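Local coordinates for hypoxanthine-guanine-xanthine phosphoribosyltransferase (Tritrichomonas foetus, PDB 1HGX), which salvages hypoxanthine, guanine and xanthine by joining each to 5-phospho-alpha-D-ribose 1-diphosphate, giving IMP, GMP and XMP with release of diphosphate, at residues Gly48-Leu56 / Val98-Asp106; Lys127-Ile136 / Pro144-Arg155. One frame throughout, in Å; residues are numbered along the deposited sequence.

Contact 1 (Gly48-Leu56 / Val98-Asp106); sequences GAVFFYTDL and VLVVEDIID. With 5GP (guanosine-5'-monophosphate), chain C.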
loop_
_atom_site.group_PDB
_atom_site.type_symbol
_atom_site.label_atom_id
_atom_site.label_comp_id
_atom_site.label_asym_id
_atom_site.label_seq_id
_atom_site.Cartn_x
_atom_site.Cartn_y
_atom_site.Cartn_z
ATOM N N GLY A 48 4.541 -7.506 -0.286
ATOM C CA GLY A 48 5.698 -7.172 0.535
ATOM C C GLY A 48 6.272 -5.769 0.488
ATOM O O GLY A 48 6.624 -5.203 1.523
ATOM N N ALA A 49 6.361 -5.203 -0.710
ATOM C CA ALA A 49 6.920 -3.867 -0.889
ATOM C C ALA A 49 5.989 -2.723 -0.473
ATOM O O ALA A 49 6.429 -1.580 -0.357
ATOM C CB ALA A 49 7.344 -3.686 -2.345
ATOM N N VAL A 50 4.728 -3.032 -0.181
ATOM C CA VAL A 50 3.758 -1.994 0.152
ATOM C C VAL A 50 4.090 -1.094 1.347
ATOM O O VAL A 50 3.845 0.110 1.289
ATOM C CB VAL A 50 2.315 -2.562 0.230
ATOM C CG1 VAL A 50 2.056 -3.255 1.554
ATOM C CG2 VAL A 50 1.292 -1.464 -0.064
ATOM N N PHE A 51 4.691 -1.648 2.398
ATOM C CA PHE A 51 5.037 -0.847 3.568
ATOM C C PHE A 51 6.100 0.154 3.169
ATOM O O PHE A 51 5.951 1.346 3.391
ATOM C CB PHE A 51 5.552 -1.734 4.703
ATOM C CG PHE A 51 4.477 -2.535 5.380
ATOM C CD1 PHE A 51 3.671 -3.402 4.655
ATOM C CD2 PHE A 51 4.264 -2.416 6.744
ATOM C CE1 PHE A 51 2.661 -4.142 5.277
ATOM C CE2 PHE A 51 3.255 -3.154 7.376
ATOM C CZ PHE A 51 2.454 -4.018 6.635
ATOM N N PHE A 52 7.165 -0.358 2.565
ATOM C CA PHE A 52 8.289 0.428 2.076
ATOM C C PHE A 52 7.791 1.490 1.099
ATOM O O PHE A 52 8.192 2.654 1.178
ATOM C CB PHE A 52 9.260 -0.519 1.364
ATOM C CG PHE A 52 10.401 0.161 0.663
ATOM C CD1 PHE A 52 11.138 1.162 1.291
ATOM C CD2 PHE A 52 10.779 -0.250 -0.617
ATOM C CE1 PHE A 52 12.254 1.732 0.667
ATOM C CE2 PHE A 52 11.897 0.312 -1.258
ATOM C CZ PHE A 52 12.633 1.306 -0.616
ATOM N N TYR A 53 6.901 1.076 0.199
ATOM C CA TYR A 53 6.328 1.945 -0.835
ATOM C C TYR A 53 5.560 3.131 -0.256
ATOM O O TYR A 53 5.829 4.285 -0.615
ATOM C CB TYR A 53 5.408 1.129 -1.747
ATOM C CG TYR A 53 4.796 1.892 -2.910
ATOM C CD1 TYR A 53 5.530 2.139 -4.070
ATOM C CD2 TYR A 53 3.456 2.295 -2.881
ATOM C CE1 TYR A 53 4.944 2.762 -5.181
ATOM C CE2 TYR A 53 2.863 2.917 -3.988
ATOM C CZ TYR A 53 3.612 3.143 -5.131
ATOM O OH TYR A 53 3.024 3.741 -6.230
ATOM N N THR A 54 4.601 2.864 0.623
ATOM C CA THR A 54 3.834 3.954 1.209
ATOM C C THR A 54 4.706 4.875 2.063
ATOM O O THR A 54 4.486 6.087 2.085
ATOM C CB THR A 54 2.648 3.437 2.028
ATOM O OG1 THR A 54 3.131 2.607 3.084
ATOM C CG2 THR A 54 1.700 2.635 1.139
ATOM N N ASP A 55 5.695 4.316 2.759
ATOM C CA ASP A 55 6.580 5.144 3.584
ATOM C C ASP A 55 7.403 6.094 2.726
ATOM O O ASP A 55 7.626 7.248 3.108
ATOM C CB ASP A 55 7.487 4.288 4.469
ATOM C CG ASP A 55 6.802 3.863 5.766
ATOM O OD1 ASP A 55 5.721 4.403 6.090
ATOM O OD2 ASP A 55 7.341 2.986 6.470
ATOM N N LEU A 56 7.822 5.616 1.557
ATOM C CA LEU A 56 8.587 6.424 0.617
ATOM C C LEU A 56 7.713 7.553 0.089
ATOM O O LEU A 56 8.142 8.715 0.056
ATOM C CB LEU A 56 9.047 5.594 -0.586
ATOM C CG LEU A 56 10.372 4.834 -0.576
ATOM C CD1 LEU A 56 10.505 4.152 -1.929
ATOM C CD2 LEU A 56 11.567 5.768 -0.338
ATOM N N VAL A 98 9.602 5.422 -15.390
ATOM C CA VAL A 98 9.098 4.390 -14.489
ATOM C C VAL A 98 10.090 3.910 -13.446
ATOM O O VAL A 98 11.253 3.624 -13.758
ATOM C CB VAL A 98 8.666 3.124 -15.305
ATOM C CG1 VAL A 98 8.153 2.021 -14.390
ATOM C CG2 VAL A 98 7.624 3.481 -16.351
ATOM N N LEU A 99 9.606 3.792 -12.213
ATOM C CA LEU A 99 10.415 3.270 -11.113
ATOM C C LEU A 99 9.696 2.038 -10.555
ATOM O O LEU A 99 8.484 2.072 -10.309
ATOM C CB LEU A 99 10.579 4.295 -9.993
ATOM C CG LEU A 99 11.393 3.773 -8.799
ATOM C CD1 LEU A 99 12.854 3.602 -9.192
ATOM C CD2 LEU A 99 11.276 4.720 -7.624
ATOM N N VAL A 100 10.433 0.945 -10.393
ATOM C CA VAL A 100 9.866 -0.279 -9.847
ATOM C C VAL A 100 10.299 -0.356 -8.391
ATOM O O VAL A 100 11.497 -0.281 -8.093
ATOM C CB VAL A 100 10.378 -1.531 -10.615
ATOM C CG1 VAL A 100 9.835 -2.802 -9.983
ATOM C CG2 VAL A 100 9.944 -1.456 -12.083
ATOM N N VAL A 101 9.330 -0.455 -7.488
ATOM C CA VAL A 101 9.607 -0.537 -6.054
ATOM C C VAL A 101 9.350 -1.959 -5.579
ATOM O O VAL A 101 8.201 -2.432 -5.546
ATOM C CB VAL A 101 8.761 0.477 -5.242
ATOM C CG1 VAL A 101 9.130 0.394 -3.757
ATOM C CG2 VAL A 101 9.002 1.904 -5.764
ATOM N N GLU A 102 10.432 -2.623 -5.198
ATOM C CA GLU A 102 10.404 -4.015 -4.765
ATOM C C GLU A 102 10.860 -4.173 -3.311
ATOM O O GLU A 102 11.486 -3.270 -2.744
ATOM C CB GLU A 102 11.306 -4.835 -5.717
ATOM C CG GLU A 102 11.460 -6.324 -5.388
ATOM C CD GLU A 102 10.156 -7.119 -5.493
ATOM O OE1 GLU A 102 9.219 -6.879 -4.702
ATOM O OE2 GLU A 102 10.077 -8.010 -6.359
ATOM N N ASP A 103 10.507 -5.304 -2.700
ATOM C CA ASP A 103 10.891 -5.575 -1.322
ATOM C C ASP A 103 12.294 -6.173 -1.159
ATOM O O ASP A 103 13.120 -5.622 -0.432
ATOM C CB ASP A 103 9.815 -6.399 -0.565
ATOM C CG ASP A 103 9.362 -7.683 -1.300
ATOM O OD1 ASP A 103 9.994 -8.139 -2.275
ATOM O OD2 ASP A 103 8.341 -8.254 -0.864
ATOM N N ILE A 104 12.578 -7.268 -1.859
ATOM C CA ILE A 104 13.884 -7.903 -1.765
ATOM C C ILE A 104 14.216 -8.658 -3.049
ATOM O O ILE A 104 13.335 -9.214 -3.708
ATOM C CB ILE A 104 13.955 -8.870 -0.546
ATOM C CG1 ILE A 104 15.373 -9.426 -0.362
ATOM C CG2 ILE A 104 12.963 -10.009 -0.702
ATOM C CD1 ILE A 104 15.548 -10.155 0.945
ATOM N N ILE A 105 15.479 -8.582 -3.446
ATOM C CA ILE A 105 15.962 -9.273 -4.633
ATOM C C ILE A 105 16.872 -10.397 -4.141
ATOM O O ILE A 105 17.857 -10.151 -3.439
ATOM C CB ILE A 105 16.706 -8.312 -5.574
ATOM C CG1 ILE A 105 15.695 -7.319 -6.171
ATOM C CG2 ILE A 105 17.430 -9.086 -6.684
ATOM C CD1 ILE A 105 16.295 -6.294 -7.091
ATOM N N ASP A 106 16.470 -11.628 -4.438
ATOM C CA ASP A 106 17.209 -12.812 -4.031
ATOM C C ASP A 106 18.103 -13.285 -5.185
ATOM O O ASP A 106 19.221 -12.803 -5.331
ATOM C CB ASP A 106 16.212 -13.895 -3.601
ATOM C CG ASP A 106 16.873 -15.082 -2.921
ATOM O OD1 ASP A 106 18.116 -15.218 -2.953
ATOM O OD2 ASP A 106 16.124 -15.900 -2.350
HETATM P P 5GP C . 14.193 -13.912 -6.689
HETATM O O1P 5GP C . 15.041 -12.701 -6.661
HETATM O O2P 5GP C . 13.404 -14.022 -7.918
HETATM O O3P 5GP C . 14.971 -15.115 -6.341
HETATM O "O5'" 5GP C . 13.264 -13.796 -5.442
HETATM C "C5'" 5GP C . 12.679 -12.597 -4.954
HETATM C "C4'" 5GP C . 11.293 -12.902 -4.550
HETATM O "O4'" 5GP C . 11.209 -13.804 -3.435
HETATM C "C3'" 5GP C . 10.553 -11.663 -4.151
HETATM O "O3'" 5GP C . 9.183 -11.953 -4.403
HETATM C "C2'" 5GP C . 10.794 -11.676 -2.692
HETATM O "O2'" 5GP C . 9.781 -10.936 -2.028
HETATM C "C1'" 5GP C . 10.764 -13.142 -2.256
HETATM N N9 5GP C . 11.779 -13.377 -1.157
HETATM C C8 5GP C . 13.144 -13.552 -1.326
HETATM N N7 5GP C . 13.813 -13.677 -0.207
HETATM C C5 5GP C . 12.852 -13.562 0.800
HETATM C C6 5GP C . 13.031 -13.497 2.219
HETATM O O6 5GP C . 14.065 -13.699 2.854
HETATM N N1 5GP C . 11.862 -13.168 2.892
HETATM C C2 5GP C . 10.636 -12.939 2.274
HETATM N N2 5GP C . 9.583 -12.751 3.073
HETATM N N3 5GP C . 10.449 -13.033 0.935
HETATM C C4 5GP C . 11.606 -13.317 0.243
#
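Val101 is the centre of the tight, buried half of this contact. Its two methyls meet different rings of helix 50-56. CG1 lies 3.6 Å from Phe52 CD2, where the approach is oblique. CG2 sits in the plane of the Tyr53 ring, at its edge, and Tyr53 CD1 comes within 3.8 Å of Val101 CB. Both rings reach the strand because their CG atoms stand anti to the backbone N (chi1 173° for Phe52, -177° for Tyr53). Leu56 CD1 lies above one face of the Phe52 ring, offset toward its rim. One turn back, Ala49 CB presses on the strand backbone, 3.5 Å from Val101 O.

The other end opens toward the nucleotide. Gly48 is partly exposed, and its CA lies 3.2 Å from Asp103 OD2. Asp103 OD1 accepts the ribose O2' of GMP at 2.8 Å and also the amide of Ile104. Glu102 OE1 receives Asp103 N at 2.9 Å, through its anti lone pair. This acidic pair belongs to the PRPP-binding motif of the family. Further on, phosphate O1P accepts the amide N of Asp106, probably the catalytic proton acceptor as in related enzymes.

Strand 97-102 runs between strands 41-45 and 125-130. Helix 109-119 covers Val100 on the opposite face, while helix 17-35 packs on Phe52 and Leu56.

Contact 2 (Lys127-Ile136 / Pro144-Arg155); sequences KVCTLCDKDI and PIDYCGFVVENR. With 5GP (guanosine-5'-monophosphate), chain C.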
loop_
_atom_site.group_PDB
_atom_site.type_symbol
_atom_site.label_atom_id
_atom_site.label_comp_id
_atom_site.label_asym_id
_atom_site.label_seq_id
_atom_site.Cartn_x
_atom_site.Cartn_y
_atom_site.Cartn_z
ATOM N N LYS A 127 13.958 2.232 -13.882
ATOM C CA LYS A 127 14.889 2.010 -12.784
ATOM C C LYS A 127 14.262 1.156 -11.693
ATOM O O LYS A 127 13.036 1.017 -11.609
ATOM C CB LYS A 127 15.356 3.337 -12.194
ATOM C CG LYS A 127 16.221 4.142 -13.130
ATOM C CD LYS A 127 16.744 5.390 -12.465
ATOM C CE LYS A 127 17.631 6.151 -13.422
ATOM N NZ LYS A 127 18.194 7.395 -12.831
ATOM N N VAL A 128 15.116 0.604 -10.843
ATOM C CA VAL A 128 14.682 -0.275 -9.770
ATOM C C VAL A 128 15.102 0.255 -8.416
ATOM O O VAL A 128 16.238 0.705 -8.244
ATOM C CB VAL A 128 15.291 -1.710 -9.945
ATOM C CG1 VAL A 128 14.967 -2.604 -8.730
ATOM C CG2 VAL A 128 14.745 -2.353 -11.198
ATOM N N CYS A 129 14.166 0.199 -7.475
ATOM C CA CYS A 129 14.387 0.611 -6.097
ATOM C C CYS A 129 13.948 -0.566 -5.221
ATOM O O CYS A 129 12.776 -0.934 -5.202
ATOM C CB CYS A 129 13.553 1.852 -5.759
ATOM S SG CYS A 129 13.670 2.346 -4.020
ATOM N N THR A 130 14.891 -1.179 -4.521
ATOM C CA THR A 130 14.556 -2.309 -3.665
ATOM C C THR A 130 14.880 -2.001 -2.198
ATOM O O THR A 130 15.849 -1.293 -1.895
ATOM C CB THR A 130 15.269 -3.609 -4.148
ATOM O OG1 THR A 130 14.711 -4.744 -3.468
ATOM C CG2 THR A 130 16.780 -3.551 -3.912
ATOM N N LEU A 131 14.032 -2.471 -1.293
ATOM C CA LEU A 131 14.264 -2.237 0.124
ATOM C C LEU A 131 15.505 -3.031 0.524
ATOM O O LEU A 131 16.412 -2.488 1.164
ATOM C CB LEU A 131 13.060 -2.691 0.948
ATOM C CG LEU A 131 12.786 -2.155 2.365
ATOM C CD1 LEU A 131 12.519 -3.327 3.279
ATOM C CD2 LEU A 131 13.900 -1.283 2.918
ATOM N N CYS A 132 15.565 -4.289 0.095
ATOM C CA CYS A 132 16.698 -5.148 0.422
ATOM C C CYS A 132 17.267 -5.897 -0.755
ATOM O O CYS A 132 16.569 -6.193 -1.728
ATOM C CB CYS A 132 16.310 -6.205 1.472
ATOM S SG CYS A 132 15.886 -5.605 3.102
ATOM N N ASP A 133 18.552 -6.193 -0.656
ATOM C CA ASP A 133 19.235 -6.995 -1.653
ATOM C C ASP A 133 19.889 -8.113 -0.835
ATOM O O ASP A 133 20.728 -7.841 0.026
ATOM C CB ASP A 133 20.304 -6.195 -2.388
ATOM C CG ASP A 133 21.003 -7.012 -3.452
ATOM O OD1 ASP A 133 20.433 -8.027 -3.903
ATOM O OD2 ASP A 133 22.117 -6.634 -3.850
ATOM N N LYS A 134 19.452 -9.350 -1.044
ATOM C CA LYS A 134 20.016 -10.480 -0.315
ATOM C C LYS A 134 21.384 -10.833 -0.899
ATOM O O LYS A 134 21.517 -11.065 -2.094
ATOM C CB LYS A 134 19.078 -11.688 -0.385
ATOM C CG LYS A 134 19.509 -12.826 0.528
ATOM C CD LYS A 134 18.535 -13.993 0.510
ATOM C CE LYS A 134 17.202 -13.622 1.108
ATOM N NZ LYS A 134 16.368 -14.823 1.364
ATOM N N ASP A 135 22.411 -10.821 -0.063
ATOM C CA ASP A 135 23.754 -11.139 -0.525
ATOM C C ASP A 135 23.945 -12.649 -0.616
ATOM O O ASP A 135 24.199 -13.318 0.389
ATOM C CB ASP A 135 24.801 -10.533 0.412
ATOM C CG ASP A 135 26.222 -10.689 -0.107
ATOM O OD1 ASP A 135 26.417 -11.104 -1.274
ATOM O OD2 ASP A 135 27.148 -10.373 0.663
ATOM N N ILE A 136 23.802 -13.176 -1.828
ATOM C CA ILE A 136 23.963 -14.599 -2.074
ATOM C C ILE A 136 25.171 -14.827 -2.982
ATOM O O ILE A 136 25.374 -15.923 -3.501
ATOM C CB ILE A 136 22.702 -15.203 -2.730
ATOM C CG1 ILE A 136 22.479 -14.598 -4.116
ATOM C CG2 ILE A 136 21.488 -14.949 -1.852
ATOM C CD1 ILE A 136 21.458 -15.340 -4.952
ATOM N N PRO A 144 20.205 -4.720 -12.675
ATOM C CA PRO A 144 20.749 -3.419 -12.265
ATOM C C PRO A 144 19.848 -2.830 -11.185
ATOM O O PRO A 144 18.632 -2.704 -11.366
ATOM C CB PRO A 144 20.705 -2.601 -13.554
ATOM C CG PRO A 144 19.497 -3.151 -14.256
ATOM C CD PRO A 144 19.618 -4.649 -14.026
ATOM N N ILE A 145 20.446 -2.557 -10.029
ATOM C CA ILE A 145 19.705 -2.001 -8.890
ATOM C C ILE A 145 20.161 -0.563 -8.714
ATOM O O ILE A 145 21.299 -0.317 -8.335
ATOM C CB ILE A 145 19.999 -2.797 -7.604
ATOM C CG1 ILE A 145 19.613 -4.262 -7.816
ATOM C CG2 ILE A 145 19.270 -2.185 -6.406
ATOM C CD1 ILE A 145 20.015 -5.177 -6.680
ATOM N N ASP A 146 19.290 0.389 -9.030
ATOM C CA ASP A 146 19.650 1.792 -8.928
ATOM C C ASP A 146 19.575 2.364 -7.527
ATOM O O ASP A 146 20.368 3.227 -7.178
ATOM C CB ASP A 146 18.804 2.611 -9.884
ATOM C CG ASP A 146 18.810 2.033 -11.262
ATOM O OD1 ASP A 146 19.766 2.314 -12.006
ATOM O OD2 ASP A 146 17.894 1.246 -11.579
ATOM N N TYR A 147 18.605 1.915 -6.737
ATOM C CA TYR A 147 18.454 2.401 -5.371
ATOM C C TYR A 147 18.223 1.173 -4.524
ATOM O O TYR A 147 17.420 0.330 -4.884
ATOM C CB TYR A 147 17.247 3.329 -5.258
ATOM C CG TYR A 147 17.235 4.430 -6.278
ATOM C CD1 TYR A 147 17.990 5.594 -6.090
ATOM C CD2 TYR A 147 16.497 4.297 -7.456
ATOM C CE1 TYR A 147 18.017 6.594 -7.061
ATOM C CE2 TYR A 147 16.514 5.286 -8.431
ATOM C CZ TYR A 147 17.277 6.431 -8.232
ATOM O OH TYR A 147 17.316 7.395 -9.208
ATOM N N CYS A 148 18.933 1.072 -3.410
ATOM C CA CYS A 148 18.804 -0.079 -2.525
ATOM C C CYS A 148 18.891 0.367 -1.081
ATOM O O CYS A 148 19.788 1.128 -0.719
ATOM C CB CYS A 148 19.900 -1.111 -2.825
ATOM S SG CYS A 148 19.926 -2.571 -1.740
ATOM N N GLY A 149 17.924 -0.058 -0.275
ATOM C CA GLY A 149 17.918 0.299 1.130
ATOM C C GLY A 149 19.033 -0.356 1.934
ATOM O O GLY A 149 19.899 0.335 2.472
ATOM N N PHE A 150 19.045 -1.687 1.974
ATOM C CA PHE A 150 20.030 -2.441 2.749
ATOM C C PHE A 150 20.457 -3.741 2.066
ATOM O O PHE A 150 19.676 -4.372 1.340
ATOM C CB PHE A 150 19.433 -2.878 4.098
ATOM C CG PHE A 150 18.726 -1.791 4.862
ATOM C CD1 PHE A 150 19.435 -0.919 5.680
ATOM C CD2 PHE A 150 17.345 -1.675 4.798
ATOM C CE1 PHE A 150 18.771 0.052 6.432
ATOM C CE2 PHE A 150 16.678 -0.713 5.540
ATOM C CZ PHE A 150 17.394 0.152 6.359
ATOM N N VAL A 151 21.683 -4.165 2.340
ATOM C CA VAL A 151 22.167 -5.434 1.827
ATOM C C VAL A 151 21.976 -6.360 3.014
ATOM O O VAL A 151 22.441 -6.089 4.118
ATOM C CB VAL A 151 23.621 -5.368 1.392
ATOM C CG1 VAL A 151 24.160 -6.780 1.130
ATOM C CG2 VAL A 151 23.719 -4.523 0.123
ATOM N N VAL A 152 21.239 -7.431 2.782
ATOM C CA VAL A 152 20.885 -8.380 3.818
ATOM C C VAL A 152 21.621 -9.717 3.655
ATOM O O VAL A 152 22.034 -10.073 2.557
ATOM C CB VAL A 152 19.339 -8.531 3.788
ATOM C CG1 VAL A 152 18.909 -9.873 3.246
ATOM C CG2 VAL A 152 18.745 -8.209 5.132
ATOM N N GLU A 153 21.823 -10.442 4.749
ATOM C CA GLU A 153 22.521 -11.720 4.655
ATOM C C GLU A 153 21.607 -12.804 4.123
ATOM O O GLU A 153 20.383 -12.662 4.141
ATOM C CB GLU A 153 23.103 -12.132 6.002
ATOM C CG GLU A 153 22.086 -12.165 7.119
ATOM C CD GLU A 153 22.733 -12.330 8.453
ATOM O OE1 GLU A 153 23.401 -11.375 8.913
ATOM O OE2 GLU A 153 22.585 -13.405 9.046
ATOM N N ASN A 154 22.214 -13.896 3.677
ATOM C CA ASN A 154 21.489 -15.015 3.102
ATOM C C ASN A 154 20.677 -15.840 4.098
ATOM O O ASN A 154 21.007 -17.004 4.368
ATOM C CB ASN A 154 22.466 -15.910 2.335
ATOM C CG ASN A 154 21.766 -16.890 1.411
ATOM O OD1 ASN A 154 20.546 -16.868 1.256
ATOM N ND2 ASN A 154 22.543 -17.755 0.786
ATOM N N ARG A 155 19.618 -15.241 4.635
ATOM C CA ARG A 155 18.731 -15.913 5.588
ATOM C C ARG A 155 17.304 -15.512 5.208
ATOM O O ARG A 155 17.113 -14.636 4.360
ATOM C CB ARG A 155 19.017 -15.466 7.031
ATOM C CG ARG A 155 20.434 -15.739 7.557
ATOM C CD ARG A 155 20.716 -17.218 7.755
ATOM N NE ARG A 155 19.735 -17.839 8.644
ATOM C CZ ARG A 155 19.770 -17.790 9.974
ATOM N NH1 ARG A 155 20.746 -17.147 10.601
ATOM N NH2 ARG A 155 18.794 -18.347 10.673
HETATM P P 5GP C . 14.193 -13.912 -6.689
HETATM O O1P 5GP C . 15.041 -12.701 -6.661
HETATM O O2P 5GP C . 13.404 -14.022 -7.918
HETATM O O3P 5GP C . 14.971 -15.115 -6.341
HETATM O "O5'" 5GP C . 13.264 -13.796 -5.442
HETATM C "C5'" 5GP C . 12.679 -12.597 -4.954
HETATM C "C4'" 5GP C . 11.293 -12.902 -4.550
HETATM O "O4'" 5GP C . 11.209 -13.804 -3.435
HETATM C "C3'" 5GP C . 10.553 -11.663 -4.151
HETATM O "O3'" 5GP C . 9.183 -11.953 -4.403
HETATM C "C2'" 5GP C . 10.794 -11.676 -2.692
HETATM O "O2'" 5GP C . 9.781 -10.936 -2.028
HETATM C "C1'" 5GP C . 10.764 -13.142 -2.256
HETATM N N9 5GP C . 11.779 -13.377 -1.157
HETATM C C8 5GP C . 13.144 -13.552 -1.326
HETATM N N7 5GP C . 13.813 -13.677 -0.207
HETATM C C5 5GP C . 12.852 -13.562 0.800
HETATM C C6 5GP C . 13.031 -13.497 2.219
HETATM O O6 5GP C . 14.065 -13.699 2.854
HETATM N N1 5GP C . 11.862 -13.168 2.892
HETATM C C2 5GP C . 10.636 -12.939 2.274
HETATM N N2 5GP C . 9.583 -12.751 3.073
HETATM N N3 5GP C . 10.449 -13.033 0.935
HETATM C C4 5GP C . 11.606 -13.317 0.243
HETATM O O HOH W 1 25.005 -13.718 3.436
#
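Tyr147 packs across Cys129, its parallel partner, with its CB 3.9 Å from Cys129 SG. Its CG stands anti to the carbonyl carbon (chi1 -51°), and the ring passes obliquely by Val128 O and Lys127 CD. Its amide donates to Val128 O, and its own carbonyl accepts Thr130 N. Beside it, Asp146 stands in for a backbone acceptor: OD2 takes Val128 N at 2.9 Å, nearly straight at 167°, on its anti lone pair.

Asp133 lies on the other face. Its CB touches Cys148 SG at 3.7 Å, and Ile145 CD1 crosses its carboxylate 3.8 Å from CG. OD1 forms a salt bridge to Lys139. The backbone of Asp133 is bonded at both ends, its N to Phe150 O and its O to Val152 N. Both chains turn a corner together, at Leu131 and Gly149, so the pairing continues past the bend.

Lys134 carries the contact into the active site. Its alkyl chain runs past Glu153 and Asn154, and the bend at chi3 (-67°) helps bring NZ to the guanine. NZ hydrogen-bonds to O6 at 3.0 Å and N7 at 3.2 Å. It also donates to Arg155 O, 3.1 Å away, from above the carbonyl plane. This grip on the 6-oxo group fits the enzyme's three purine substrates.

Strand 125-130 also pairs with strand 97-102, and strand 132-134 neighbours strand 104-105. Helix 17-35 covers Tyr147 through Glu30 and Leu31.

In the fold
Contact 1 closes before contact 2 opens along the chain, and their centres lie about 11 Å apart. Both belong to the large mixed sheet of the phosphoribosyltransferase domain. Strands 97-102 and 125-130 are neighbours in it, joined by a probable hydrogen bond from Cys129 N to Val100 O. A second, from Cys132 N to Asp103 O, links the chains where they bend. Beyond the bend, strands 104-105 and 132-134 lie side by side. Contact 1 sits near the centre of the chain and contact 2 further out. Both reach GMP: contact 1 supplies partners for ribose and phosphate, contact 2 for the base. Thr107, Gly108 and Thr110 also hold the nucleotide.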